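PDB 2FP3: caspase Nc subunit 1 from Drosophila melanogaster, which acts as an initiator cysteine protease (Dronc), switching on the caspase cascade that executes apoptosis and metamorphic cell death, and is restrained by the ubiquitin ligase Diap1. Local coordinates for residues G62-V67 with V131-T136; S86-H91 with Y255-C260; K177-P182 with A231-C236. The protein carries 2 engineered substitutions. All coordinates share one frame; numbering follows the deposited sequence.

Interaction 1. Residues G62-V67 with V131-T136; sequences GVLLMV and VMVLMT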
ATOM      1  N   GLY A  62     -11.661  -4.117  -4.778  1.00 35.34           N
ATOM      2  CA  GLY A  62     -10.267  -3.744  -4.920  1.00 31.70           C
ATOM      3  C   GLY A  62      -9.296  -4.888  -5.141  1.00 31.98           C
ATOM      4  O   GLY A  62      -9.613  -6.064  -4.904  1.00 31.52           O
ATOM      5  N   VAL A  63      -8.103  -4.543  -5.620  1.00 30.70           N
ATOM      6  CA  VAL A  63      -7.052  -5.523  -5.845  1.00 30.96           C
ATOM      7  C   VAL A  63      -5.823  -5.067  -5.061  1.00 34.40           C
ATOM      8  O   VAL A  63      -5.407  -3.906  -5.150  1.00 30.34           O
ATOM      9  CB  VAL A  63      -6.653  -5.628  -7.340  1.00 30.32           C
ATOM     10  CG1 VAL A  63      -5.352  -6.413  -7.467  1.00 32.09           C
ATOM     11  CG2 VAL A  63      -7.760  -6.322  -8.159  1.00 27.77           C
ATOM     12  N   LEU A  64      -5.255  -5.981  -4.287  1.00 33.93           N
ATOM     13  CA  LEU A  64      -4.062  -5.685  -3.512  1.00 36.74           C
ATOM     14  C   LEU A  64      -2.898  -6.522  -4.010  1.00 39.95           C
ATOM     15  O   LEU A  64      -2.988  -7.748  -4.097  1.00 40.72           O
ATOM     16  CB  LEU A  64      -4.271  -5.996  -2.023  1.00 36.52           C
ATOM     17  CG  LEU A  64      -2.954  -6.122  -1.238  1.00 36.27           C
ATOM     18  CD1 LEU A  64      -2.259  -4.777  -1.221  1.00 34.25           C
ATOM     19  CD2 LEU A  64      -3.209  -6.604   0.194  1.00 37.95           C
ATOM     20  N   LEU A  65      -1.807  -5.855  -4.355  1.00 40.34           N
ATOM     21  CA  LEU A  65      -0.604  -6.556  -4.780  1.00 39.50           C
ATOM     22  C   LEU A  65       0.319  -6.401  -3.584  1.00 40.07           C
ATOM     23  O   LEU A  65       0.779  -5.294  -3.296  1.00 40.64           O
ATOM     24  CB  LEU A  65       0.033  -5.897  -6.007  1.00 36.71           C
ATOM     25  CG  LEU A  65       1.453  -6.411  -6.300  1.00 33.88           C
ATOM     26  CD1 LEU A  65       1.400  -7.908  -6.599  1.00 30.92           C
ATOM     27  CD2 LEU A  65       2.058  -5.651  -7.471  1.00 29.49           C
ATOM     28  N   MET A  66       0.563  -7.493  -2.867  1.00 42.51           N
ATOM     29  CA  MET A  66       1.426  -7.432  -1.699  1.00 42.61           C
ATOM     30  C   MET A  66       2.725  -8.179  -1.935  1.00 41.81           C
ATOM     31  O   MET A  66       2.717  -9.378  -2.188  1.00 42.93           O
ATOM     32  CB  MET A  66       0.734  -8.027  -0.481  1.00 43.51           C
ATOM     33  CG  MET A  66       1.284  -7.485   0.819  1.00 50.16           C
ATOM     34  SD  MET A  66       1.331  -8.687   2.138  1.00 52.07           S
ATOM     35  CE  MET A  66      -0.384  -8.957   2.426  1.00 58.38           C
ATOM     36  N   VAL A  67       3.842  -7.468  -1.854  1.00 41.20           N
ATOM     37  CA  VAL A  67       5.146  -8.083  -2.052  1.00 43.90           C
ATOM     38  C   VAL A  67       6.022  -7.853  -0.812  1.00 46.53           C
ATOM     39  O   VAL A  67       6.481  -6.742  -0.559  1.00 47.19           O
ATOM     40  CB  VAL A  67       5.831  -7.499  -3.300  1.00 43.24           C
ATOM     41  CG1 VAL A  67       7.251  -8.026  -3.415  1.00 43.72           C
ATOM     42  CG2 VAL A  67       5.021  -7.848  -4.541  1.00 41.57           C
ATOM     43  N   VAL A 131      -4.313  -1.222  -4.749  1.00 33.34           N
ATOM     44  CA  VAL A 131      -3.372  -0.931  -3.676  1.00 32.45           C
ATOM     45  C   VAL A 131      -2.202  -1.893  -3.769  1.00 34.59           C
ATOM     46  O   VAL A 131      -2.386  -3.109  -3.834  1.00 34.04           O
ATOM     47  CB  VAL A 131      -4.006  -1.095  -2.275  1.00 32.84           C
ATOM     48  CG1 VAL A 131      -2.947  -0.891  -1.201  1.00 32.48           C
ATOM     49  CG2 VAL A 131      -5.131  -0.083  -2.084  1.00 34.51           C
ATOM     50  N   MET A 132      -0.993  -1.351  -3.814  1.00 35.40           N
ATOM     51  CA  MET A 132       0.185  -2.206  -3.846  1.00 40.48           C
ATOM     52  C   MET A 132       0.989  -1.890  -2.595  1.00 41.46           C
ATOM     53  O   MET A 132       1.136  -0.722  -2.224  1.00 40.62           O
ATOM     54  CB  MET A 132       1.056  -1.942  -5.085  1.00 42.65           C
ATOM     55  CG  MET A 132       2.384  -2.735  -5.070  1.00 44.04           C
ATOM     56  SD  MET A 132       3.619  -2.288  -6.347  1.00 45.43           S
ATOM     57  CE  MET A 132       4.167  -0.695  -5.767  1.00 42.50           C
ATOM     58  N   VAL A 133       1.471  -2.927  -1.920  1.00 41.97           N
ATOM     59  CA  VAL A 133       2.297  -2.718  -0.745  1.00 42.34           C
ATOM     60  C   VAL A 133       3.581  -3.498  -0.957  1.00 43.33           C
ATOM     61  O   VAL A 133       3.572  -4.729  -1.006  1.00 45.27           O
ATOM     62  CB  VAL A 133       1.625  -3.194   0.558  1.00 43.07           C
ATOM     63  CG1 VAL A 133       2.538  -2.897   1.735  1.00 42.96           C
ATOM     64  CG2 VAL A 133       0.293  -2.482   0.757  1.00 41.37           C
ATOM     65  N   LEU A 134       4.677  -2.766  -1.121  1.00 42.53           N
ATOM     66  CA  LEU A 134       5.981  -3.374  -1.326  1.00 42.91           C
ATOM     67  C   LEU A 134       6.786  -3.180  -0.057  1.00 43.63           C
ATOM     68  O   LEU A 134       7.046  -2.051   0.359  1.00 45.46           O
ATOM     69  CB  LEU A 134       6.706  -2.724  -2.507  1.00 40.22           C
ATOM     70  CG  LEU A 134       8.156  -3.157  -2.755  1.00 40.59           C
ATOM     71  CD1 LEU A 134       8.212  -4.659  -3.026  1.00 39.76           C
ATOM     72  CD2 LEU A 134       8.730  -2.386  -3.931  1.00 39.13           C
ATOM     73  N   MET A 135       7.166  -4.285   0.567  1.00 45.66           N
ATOM     74  CA  MET A 135       7.943  -4.224   1.794  1.00 49.59           C
ATOM     75  C   MET A 135       9.319  -4.826   1.581  1.00 51.99           C
ATOM     76  O   MET A 135       9.456  -6.033   1.396  1.00 50.13           O
ATOM     77  CB  MET A 135       7.201  -4.954   2.911  1.00 48.27           C
ATOM     78  CG  MET A 135       5.884  -4.295   3.232  1.00 48.40           C
ATOM     79  SD  MET A 135       4.804  -5.293   4.228  1.00 50.80           S
ATOM     80  CE  MET A 135       4.320  -6.558   3.021  1.00 47.85           C
ATOM     81  N   THR A 136      10.332  -3.966   1.595  1.00 55.44           N
ATOM     82  CA  THR A 136      11.717  -4.380   1.404  1.00 60.85           C
ATOM     83  C   THR A 136      12.648  -3.317   1.995  1.00 65.58           C
ATOM     84  O   THR A 136      12.217  -2.470   2.773  1.00 68.46           O
ATOM     85  CB  THR A 136      12.028  -4.535  -0.089  1.00 61.62           C
ATOM     86  OG1 THR A 136      13.387  -4.954  -0.264  1.00 60.21           O
ATOM     87  CG2 THR A 136      11.816  -3.214  -0.797  1.00 60.38           C
TER
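The peptide groups of Val-63, Leu-65 and Val-67 direct their carbonyls at the amides of Val-131, Val-133 and Met-135, while Leu-65 N and Val-67 N return bonds to Val-131 O and Val-133 O. Leu-64, Met-66, Val-131 and Val-133 populate one face of this parallel pair; Leu-65, Val-67, Met-132 and Leu-134 populate the other. Five bonds result, from 2.8 Å (Met-135 N to Val-67 O, N-H...O 178°) to 2.9 Å (Leu-65 N to Val-131 O).

On the first face, Leu-64 has CG anti to its backbone N, and chi2 of 66° turns CD1 in against Val-131 O, 3.1 Å away. That oxygen also takes the amide of Leu-65 and the CA-H of Leu-64. CD1 also rests 3.9 Å from Val-131 CG1 and 4.0 Å from Val-133 CG2. Farther along, the thioether chains of Met-66 and Met-135 cross obliquely, SD of the former 3.8 Å from CE of the latter. On the second face, Leu-65 and Met-132 run alongside each other, Leu-65 CD2 against Met-132 CG (3.8 Å), and Val-67 CG1 reaches Leu-134 CD1 at 3.5 Å.

Strand 98-103 continues the sheet beyond residues 62-67, strand 177-181 beyond 131-136, and Leu-89, Ile-90 and Phe-93 of helix 82-95 pack on the first face. This is the heart of the caspase-fold sheet. Chemically, the polar groups between the two strands are paired backbone to backbone, and the side chains that meet offer only carbon and sulfur, consistent with a buried apolar interior.

Interaction 2. Residues S86-H91 with Y255-C260; sequences SKSLIH and YIQKFC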
ATOM      1  N   SER A  86       2.559  -9.368   6.606  1.00 47.76           N
ATOM      2  CA  SER A  86       1.806 -10.022   5.554  1.00 49.60           C
ATOM      3  C   SER A  86       0.450 -10.478   6.076  1.00 51.61           C
ATOM      4  O   SER A  86      -0.564 -10.324   5.394  1.00 50.65           O
ATOM      5  CB  SER A  86       2.581 -11.228   5.035  1.00 48.06           C
ATOM      6  OG  SER A  86       3.852 -10.835   4.567  1.00 49.26           O
ATOM      7  N   LYS A  87       0.441 -11.031   7.288  1.00 56.35           N
ATOM      8  CA  LYS A  87      -0.791 -11.517   7.901  1.00 64.26           C
ATOM      9  C   LYS A  87      -1.756 -10.368   8.155  1.00 56.06           C
ATOM     10  O   LYS A  87      -2.943 -10.454   7.830  1.00 54.53           O
ATOM     11  CB  LYS A  87      -0.491 -12.224   9.227  1.00 83.72           C
ATOM     12  CG  LYS A  87       0.547 -13.340   9.141  1.00112.88           C
ATOM     13  CD  LYS A  87       0.881 -13.892  10.530  1.00134.95           C
ATOM     14  CE  LYS A  87       2.086 -14.833  10.511  1.00147.48           C
ATOM     15  NZ  LYS A  87       1.840 -16.078   9.734  1.00157.65           N
ATOM     16  N   SER A  88      -1.250  -9.293   8.746  1.00 49.56           N
ATOM     17  CA  SER A  88      -2.075  -8.129   9.035  1.00 46.91           C
ATOM     18  C   SER A  88      -2.686  -7.553   7.752  1.00 44.81           C
ATOM     19  O   SER A  88      -3.893  -7.316   7.678  1.00 40.86           O
ATOM     20  CB  SER A  88      -1.238  -7.052   9.729  1.00 49.63           C
ATOM     21  OG  SER A  88      -0.752  -7.496  10.987  1.00 54.22           O
ATOM     22  N   LEU A  89      -1.854  -7.329   6.739  1.00 40.68           N
ATOM     23  CA  LEU A  89      -2.355  -6.772   5.494  1.00 40.92           C
ATOM     24  C   LEU A  89      -3.381  -7.692   4.850  1.00 41.77           C
ATOM     25  O   LEU A  89      -4.461  -7.241   4.452  1.00 39.58           O
ATOM     26  CB  LEU A  89      -1.201  -6.496   4.527  1.00 39.48           C
ATOM     27  CG  LEU A  89      -0.311  -5.311   4.924  1.00 40.29           C
ATOM     28  CD1 LEU A  89       0.972  -5.327   4.116  1.00 37.18           C
ATOM     29  CD2 LEU A  89      -1.070  -4.009   4.726  1.00 37.04           C
ATOM     30  N   ILE A  90      -3.059  -8.980   4.746  1.00 42.20           N
ATOM     31  CA  ILE A  90      -3.992  -9.918   4.141  1.00 41.26           C
ATOM     32  C   ILE A  90      -5.309  -9.906   4.903  1.00 43.80           C
ATOM     33  O   ILE A  90      -6.375  -9.730   4.314  1.00 44.38           O
ATOM     34  CB  ILE A  90      -3.407 -11.351   4.095  1.00 40.21           C
ATOM     35  CG1 ILE A  90      -2.305 -11.408   3.035  1.00 37.62           C
ATOM     36  CG2 ILE A  90      -4.497 -12.369   3.734  1.00 36.67           C
ATOM     37  CD1 ILE A  90      -1.400 -12.630   3.135  1.00 38.99           C
ATOM     38  N   HIS A  91      -5.242 -10.076   6.214  1.00 45.11           N
ATOM     39  CA  HIS A  91      -6.456 -10.062   7.013  1.00 47.46           C
ATOM     40  C   HIS A  91      -7.290  -8.803   6.739  1.00 48.38           C
ATOM     41  O   HIS A  91      -8.478  -8.886   6.421  1.00 50.95           O
ATOM     42  CB  HIS A  91      -6.118 -10.122   8.503  1.00 47.67           C
ATOM     43  CG  HIS A  91      -7.274  -9.778   9.386  1.00 44.43           C
ATOM     44  ND1 HIS A  91      -8.397 -10.571   9.478  1.00 44.32           N
ATOM     45  CD2 HIS A  91      -7.514  -8.694  10.156  1.00 42.58           C
ATOM     46  CE1 HIS A  91      -9.282  -9.986  10.266  1.00 43.24           C
ATOM     47  NE2 HIS A  91      -8.770  -8.844  10.689  1.00 44.38           N
ATOM     48  N   TYR A 255       4.652   1.118  11.179  1.00 49.17           N
ATOM     49  CA  TYR A 255       3.808   1.934  10.317  1.00 48.89           C
ATOM     50  C   TYR A 255       2.667   1.048   9.812  1.00 47.48           C
ATOM     51  O   TYR A 255       1.488   1.397   9.922  1.00 47.16           O
ATOM     52  CB  TYR A 255       4.619   2.436   9.121  1.00 48.06           C
ATOM     53  CG  TYR A 255       3.779   3.116   8.072  1.00 45.40           C
ATOM     54  CD1 TYR A 255       3.453   4.466   8.181  1.00 46.68           C
ATOM     55  CD2 TYR A 255       3.305   2.412   6.966  1.00 44.33           C
ATOM     56  CE1 TYR A 255       2.684   5.103   7.215  1.00 43.70           C
ATOM     57  CE2 TYR A 255       2.530   3.041   5.991  1.00 44.11           C
ATOM     58  CZ  TYR A 255       2.229   4.390   6.121  1.00 44.82           C
ATOM     59  OH  TYR A 255       1.510   5.040   5.141  1.00 47.59           O
ATOM     60  N   ILE A 256       3.034  -0.106   9.258  1.00 47.58           N
ATOM     61  CA  ILE A 256       2.065  -1.062   8.739  1.00 48.48           C
ATOM     62  C   ILE A 256       1.067  -1.528   9.789  1.00 47.63           C
ATOM     63  O   ILE A 256      -0.141  -1.571   9.532  1.00 47.30           O
ATOM     64  CB  ILE A 256       2.761  -2.301   8.158  1.00 51.23           C
ATOM     65  CG1 ILE A 256       3.412  -1.948   6.830  1.00 55.02           C
ATOM     66  CG2 ILE A 256       1.755  -3.419   7.949  1.00 55.54           C
ATOM     67  CD1 ILE A 256       4.226  -3.070   6.258  1.00 60.57           C
ATOM     68  N   GLN A 257       1.562  -1.885  10.968  1.00 46.05           N
ATOM     69  CA  GLN A 257       0.672  -2.351  12.021  1.00 47.72           C
ATOM     70  C   GLN A 257      -0.317  -1.272  12.429  1.00 48.05           C
ATOM     71  O   GLN A 257      -1.523  -1.525  12.524  1.00 48.04           O
ATOM     72  CB  GLN A 257       1.478  -2.815  13.238  1.00 48.02           C
ATOM     73  CG  GLN A 257       2.358  -4.026  12.950  1.00 48.87           C
ATOM     74  CD  GLN A 257       1.570  -5.206  12.401  1.00 49.64           C
ATOM     75  OE1 GLN A 257       1.946  -5.801  11.387  1.00 49.88           O
ATOM     76  NE2 GLN A 257       0.474  -5.551  13.071  1.00 47.29           N
ATOM     77  N   LYS A 258       0.192  -0.065  12.654  1.00 49.43           N
ATOM     78  CA  LYS A 258      -0.645   1.052  13.059  1.00 51.24           C
ATOM     79  C   LYS A 258      -1.659   1.345  11.957  1.00 50.29           C
ATOM     80  O   LYS A 258      -2.813   1.703  12.224  1.00 48.08           O
ATOM     81  CB  LYS A 258       0.220   2.284  13.323  1.00 56.31           C
ATOM     82  CG  LYS A 258      -0.442   3.287  14.245  1.00 66.01           C
ATOM     83  CD  LYS A 258      -0.739   2.665  15.607  1.00 73.03           C
ATOM     84  CE  LYS A 258      -1.579   3.596  16.472  1.00 78.73           C
ATOM     85  NZ  LYS A 258      -1.878   3.036  17.819  1.00 82.75           N
ATOM     86  N   PHE A 259      -1.214   1.194  10.712  1.00 47.87           N
ATOM     87  CA  PHE A 259      -2.084   1.424   9.569  1.00 46.87           C
ATOM     88  C   PHE A 259      -3.267   0.460   9.592  1.00 47.86           C
ATOM     89  O   PHE A 259      -4.423   0.874   9.469  1.00 49.09           O
ATOM     90  CB  PHE A 259      -1.310   1.238   8.266  1.00 44.71           C
ATOM     91  CG  PHE A 259      -2.168   1.333   7.044  1.00 41.46           C
ATOM     92  CD1 PHE A 259      -2.877   2.500   6.765  1.00 39.85           C
ATOM     93  CD2 PHE A 259      -2.289   0.251   6.179  1.00 39.53           C
ATOM     94  CE1 PHE A 259      -3.693   2.587   5.642  1.00 38.48           C
ATOM     95  CE2 PHE A 259      -3.106   0.333   5.051  1.00 37.90           C
ATOM     96  CZ  PHE A 259      -3.807   1.501   4.786  1.00 36.06           C
ATOM     97  N   CYS A 260      -2.975  -0.828   9.747  1.00 48.04           N
ATOM     98  CA  CYS A 260      -4.022  -1.832   9.782  1.00 49.16           C
ATOM     99  C   CYS A 260      -4.933  -1.610  10.974  1.00 50.81           C
ATOM    100  O   CYS A 260      -6.145  -1.824  10.878  1.00 52.07           O
ATOM    101  CB  CYS A 260      -3.418  -3.231   9.840  1.00 50.29           C
ATOM    102  SG  CYS A 260      -2.521  -3.699   8.343  1.00 50.11           S
TER
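Leu-89 and Ile-256 bring their branches together at about a right angle, Leu-89 CG lying 4.1 Å from Ile-256 CG2. One turn farther along helix 255-260, Cys-260 supplies the other apolar surface: its SG receives Leu-89 CD2 at 3.9 Å and the flank of Ser-88, through CB, at 3.8 Å. The thiol thus rests against two consecutive residues of the facing helix. Cys-260 SG stands beside its own backbone N (chi1 -67°), anti to the carbonyl carbon, and from there it reaches the backbone as well as the side chain of Ser-88. Where these two residues face each other, their CA atoms come to 6.6 Å.

Both helices run in nearly the same direction, their axes 9.7 Å apart at closest approach and inclined by 26°. They lie together on one face of the central caspase sheet. Helix 82-95 is the connection between parallel neighbours 62-68 and 98-103, a beta-alpha-beta unit; helix 251-266 follows strand 233-237. Leu-89 also packs on Val-133 and Met-135, and Ile-256 on Met-135 and Pro-182, so both side chains also reach the sheet, and Ile-256 the loop after strand 177-181.

Polar contacts gather around Ser-88. Its OG is hydrogen-bonded to Lys-84 O one turn back in its own helix. Gln-257, bent at chi2, curls its carboxamide over to the same hydroxyl, with CD 3.6 Å from Ser-88 OG. Within helix 255-260, the backbone bond from Cys-260 N to Ile-256 O spans the turn separating the two apolar contacts.

Interaction 3. Residues K177-P182 with A231-C236; sequences KVLMFP and ADTLVC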
ATOM      1  N   LYS A 177      -5.411   4.749  -6.963  1.00 32.86           N
ATOM      2  CA  LYS A 177      -4.195   3.926  -6.879  1.00 33.30           C
ATOM      3  C   LYS A 177      -3.377   4.293  -5.632  1.00 33.31           C
ATOM      4  O   LYS A 177      -2.953   5.445  -5.466  1.00 33.51           O
ATOM      5  CB  LYS A 177      -3.338   4.096  -8.140  1.00 34.11           C
ATOM      6  CG  LYS A 177      -4.034   3.650  -9.427  1.00 35.14           C
ATOM      7  CD  LYS A 177      -3.144   3.835 -10.643  1.00 32.55           C
ATOM      8  CE  LYS A 177      -3.033   5.288 -11.025  1.00 34.05           C
ATOM      9  NZ  LYS A 177      -4.352   5.782 -11.485  1.00 32.66           N
ATOM     10  N   VAL A 178      -3.162   3.314  -4.760  1.00 32.51           N
ATOM     11  CA  VAL A 178      -2.418   3.533  -3.526  1.00 31.91           C
ATOM     12  C   VAL A 178      -1.160   2.689  -3.545  1.00 30.29           C
ATOM     13  O   VAL A 178      -1.232   1.469  -3.431  1.00 31.65           O
ATOM     14  CB  VAL A 178      -3.271   3.141  -2.282  1.00 32.88           C
ATOM     15  CG1 VAL A 178      -2.546   3.533  -0.986  1.00 31.44           C
ATOM     16  CG2 VAL A 178      -4.639   3.828  -2.349  1.00 32.31           C
ATOM     17  N   LEU A 179      -0.011   3.341  -3.699  1.00 32.23           N
ATOM     18  CA  LEU A 179       1.275   2.651  -3.746  1.00 32.88           C
ATOM     19  C   LEU A 179       1.970   2.862  -2.404  1.00 35.68           C
ATOM     20  O   LEU A 179       2.291   3.989  -2.040  1.00 35.33           O
ATOM     21  CB  LEU A 179       2.119   3.215  -4.889  1.00 31.20           C
ATOM     22  CG  LEU A 179       1.411   3.343  -6.247  1.00 33.06           C
ATOM     23  CD1 LEU A 179       2.339   4.002  -7.260  1.00 32.12           C
ATOM     24  CD2 LEU A 179       0.968   1.977  -6.747  1.00 27.74           C
ATOM     25  N   MET A 180       2.200   1.777  -1.668  1.00 38.94           N
ATOM     26  CA  MET A 180       2.813   1.868  -0.343  1.00 44.67           C
ATOM     27  C   MET A 180       4.177   1.211  -0.188  1.00 43.47           C
ATOM     28  O   MET A 180       4.341   0.025  -0.468  1.00 42.68           O
ATOM     29  CB  MET A 180       1.876   1.269   0.707  1.00 48.70           C
ATOM     30  CG  MET A 180       0.513   1.913   0.765  1.00 57.10           C
ATOM     31  SD  MET A 180      -0.432   1.347   2.197  1.00 63.73           S
ATOM     32  CE  MET A 180       0.200   2.452   3.476  1.00 63.96           C
ATOM     33  N   PHE A 181       5.143   1.998   0.276  1.00 43.86           N
ATOM     34  CA  PHE A 181       6.503   1.522   0.508  1.00 45.85           C
ATOM     35  C   PHE A 181       6.858   1.840   1.959  1.00 48.23           C
ATOM     36  O   PHE A 181       7.619   2.759   2.233  1.00 46.91           O
ATOM     37  CB  PHE A 181       7.477   2.235  -0.418  1.00 42.41           C
ATOM     38  CG  PHE A 181       7.043   2.254  -1.844  1.00 43.65           C
ATOM     39  CD1 PHE A 181       6.194   3.253  -2.314  1.00 43.76           C
ATOM     40  CD2 PHE A 181       7.482   1.279  -2.728  1.00 42.61           C
ATOM     41  CE1 PHE A 181       5.791   3.286  -3.645  1.00 40.82           C
ATOM     42  CE2 PHE A 181       7.082   1.303  -4.060  1.00 43.66           C
ATOM     43  CZ  PHE A 181       6.237   2.310  -4.517  1.00 41.84           C
ATOM     44  N   PRO A 182       6.298   1.078   2.906  1.00 49.51           N
ATOM     45  CA  PRO A 182       6.548   1.284   4.337  1.00 57.13           C
ATOM     46  C   PRO A 182       8.013   1.239   4.782  1.00 67.58           C
ATOM     47  O   PRO A 182       8.336   1.578   5.919  1.00 69.96           O
ATOM     48  CB  PRO A 182       5.685   0.207   4.997  1.00 53.31           C
ATOM     49  CG  PRO A 182       5.591  -0.862   3.942  1.00 49.15           C
ATOM     50  CD  PRO A 182       5.407  -0.074   2.681  1.00 48.13           C
ATOM     51  N   ALA A 231      -1.851  10.183 -11.948  1.00 38.07           N
ATOM     52  CA  ALA A 231      -3.104  10.800 -11.552  1.00 36.64           C
ATOM     53  C   ALA A 231      -3.774   9.832 -10.617  1.00 36.03           C
ATOM     54  O   ALA A 231      -3.425   8.651 -10.602  1.00 35.12           O
ATOM     55  CB  ALA A 231      -3.986  11.053 -12.763  1.00 34.08           C
ATOM     56  N   ASP A 232      -4.710  10.337  -9.817  1.00 34.69           N
ATOM     57  CA  ASP A 232      -5.444   9.497  -8.885  1.00 36.92           C
ATOM     58  C   ASP A 232      -4.512   8.539  -8.136  1.00 35.18           C
ATOM     59  O   ASP A 232      -4.826   7.357  -7.947  1.00 34.53           O
ATOM     60  CB  ASP A 232      -6.485   8.716  -9.672  1.00 38.50           C
ATOM     61  CG  ASP A 232      -7.376   9.622 -10.494  1.00 40.74           C
ATOM     62  OD1 ASP A 232      -8.273  10.264  -9.915  1.00 39.91           O
ATOM     63  OD2 ASP A 232      -7.168   9.707 -11.718  1.00 43.70           O
ATOM     64  N   THR A 233      -3.372   9.048  -7.693  1.00 33.49           N
ATOM     65  CA  THR A 233      -2.433   8.187  -7.009  1.00 35.90           C
ATOM     66  C   THR A 233      -1.901   8.731  -5.691  1.00 36.92           C
ATOM     67  O   THR A 233      -1.656   9.923  -5.544  1.00 36.94           O
ATOM     68  CB  THR A 233      -1.228   7.879  -7.926  1.00 34.39           C
ATOM     69  OG1 THR A 233      -1.696   7.358  -9.176  1.00 33.89           O
ATOM     70  CG2 THR A 233      -0.301   6.869  -7.272  1.00 33.32           C
ATOM     71  N   LEU A 234      -1.740   7.835  -4.728  1.00 37.32           N
ATOM     72  CA  LEU A 234      -1.169   8.184  -3.439  1.00 38.65           C
ATOM     73  C   LEU A 234       0.077   7.320  -3.267  1.00 39.49           C
ATOM     74  O   LEU A 234       0.049   6.111  -3.554  1.00 41.27           O
ATOM     75  CB  LEU A 234      -2.137   7.885  -2.292  1.00 38.23           C
ATOM     76  CG  LEU A 234      -3.414   8.720  -2.118  1.00 37.33           C
ATOM     77  CD1 LEU A 234      -4.160   8.200  -0.890  1.00 35.82           C
ATOM     78  CD2 LEU A 234      -3.077  10.204  -1.949  1.00 31.37           C
ATOM     79  N   VAL A 235       1.175   7.941  -2.840  1.00 39.70           N
ATOM     80  CA  VAL A 235       2.409   7.211  -2.588  1.00 36.94           C
ATOM     81  C   VAL A 235       2.675   7.400  -1.108  1.00 39.39           C
ATOM     82  O   VAL A 235       2.924   8.513  -0.644  1.00 39.37           O
ATOM     83  CB  VAL A 235       3.590   7.753  -3.412  1.00 36.77           C
ATOM     84  CG1 VAL A 235       4.861   6.975  -3.069  1.00 31.23           C
ATOM     85  CG2 VAL A 235       3.286   7.611  -4.898  1.00 31.56           C
ATOM     86  N   CYS A 236       2.602   6.303  -0.364  1.00 42.01           N
ATOM     87  CA  CYS A 236       2.779   6.339   1.081  1.00 42.13           C
ATOM     88  C   CYS A 236       4.130   5.804   1.524  1.00 42.62           C
ATOM     89  O   CYS A 236       4.621   4.806   0.991  1.00 46.47           O
ATOM     90  CB  CYS A 236       1.648   5.546   1.732  1.00 41.26           C
ATOM     91  SG  CYS A 236       0.040   5.969   1.017  1.00 41.78           S
TER
HETATM   92  O   HOH W   1      -6.078   7.765 -13.142  1.00 53.92           O
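Lys-177 lays its aliphatic chain over Thr-233, CE 3.1 Å from Thr-233 OG1, then bends at chi3 and chi4 (-66°), bringing NZ to Ala-231 O at 3.1 Å. Thr-233 OG1 donates to the same carbonyl at 2.6 Å, and the two donors approach from opposite faces of its plane. A water that donates to Asp-232 OD2 accepts a weak hydrogen bond from NZ, whose strongest partner is Leu-172 O; Asp-232 OD1 is taken by Tyr-53.

Between these adjacent parallel strands of the central caspase sheet runs a ladder from Lys-177 N on Asp-232 O to Phe-181 N on Cys-236 O (2.9 Å). Asp-232 and Thr-233 form a G1 beta bulge facing Leu-301 of the next, antiparallel strand. Leu-179 CD1 meets Thr-233 CG2 at 3.9 Å, and Val-235 CG1 sits at the edge of the Phe-181 ring, 3.8 Å from CE1; the Phe-181 side chain is about 5 Å from that of Ala-184, engineered at the inferred catalytic position. On the other face Met-180 CE lies 3.8 Å from Cys-236 CB, beneath helices 251-266 and 272-284.

The buried ammonium is thus held mainly by backbone carbonyls; the Asp-232 carboxylate, reached through water, should help stabilise its charge.

In the fold
All three interactions belong to the single caspase domain. Interactions 1 and 3, with centres about 10 Å apart, share one sheet: strands 130-139 and 177-181 are neighbours, so the order across it is 62-68, 130-139, 177-181, 233-237. Interaction 1 closes along the chain before interaction 3 opens. Interaction 2, centred about 11 Å from interaction 1 and 16 Å from interaction 3, packs over part of one sheet face; its segments alternate with those of interaction 1 and bracket interaction 3. Met-135, Pro-182 and Ile-256 meet where the three converge. Both central strands lead towards the active site: His-137, assigned by similarity, and position 184, the inferred catalytic position, where an engineered alanine stands in this structure.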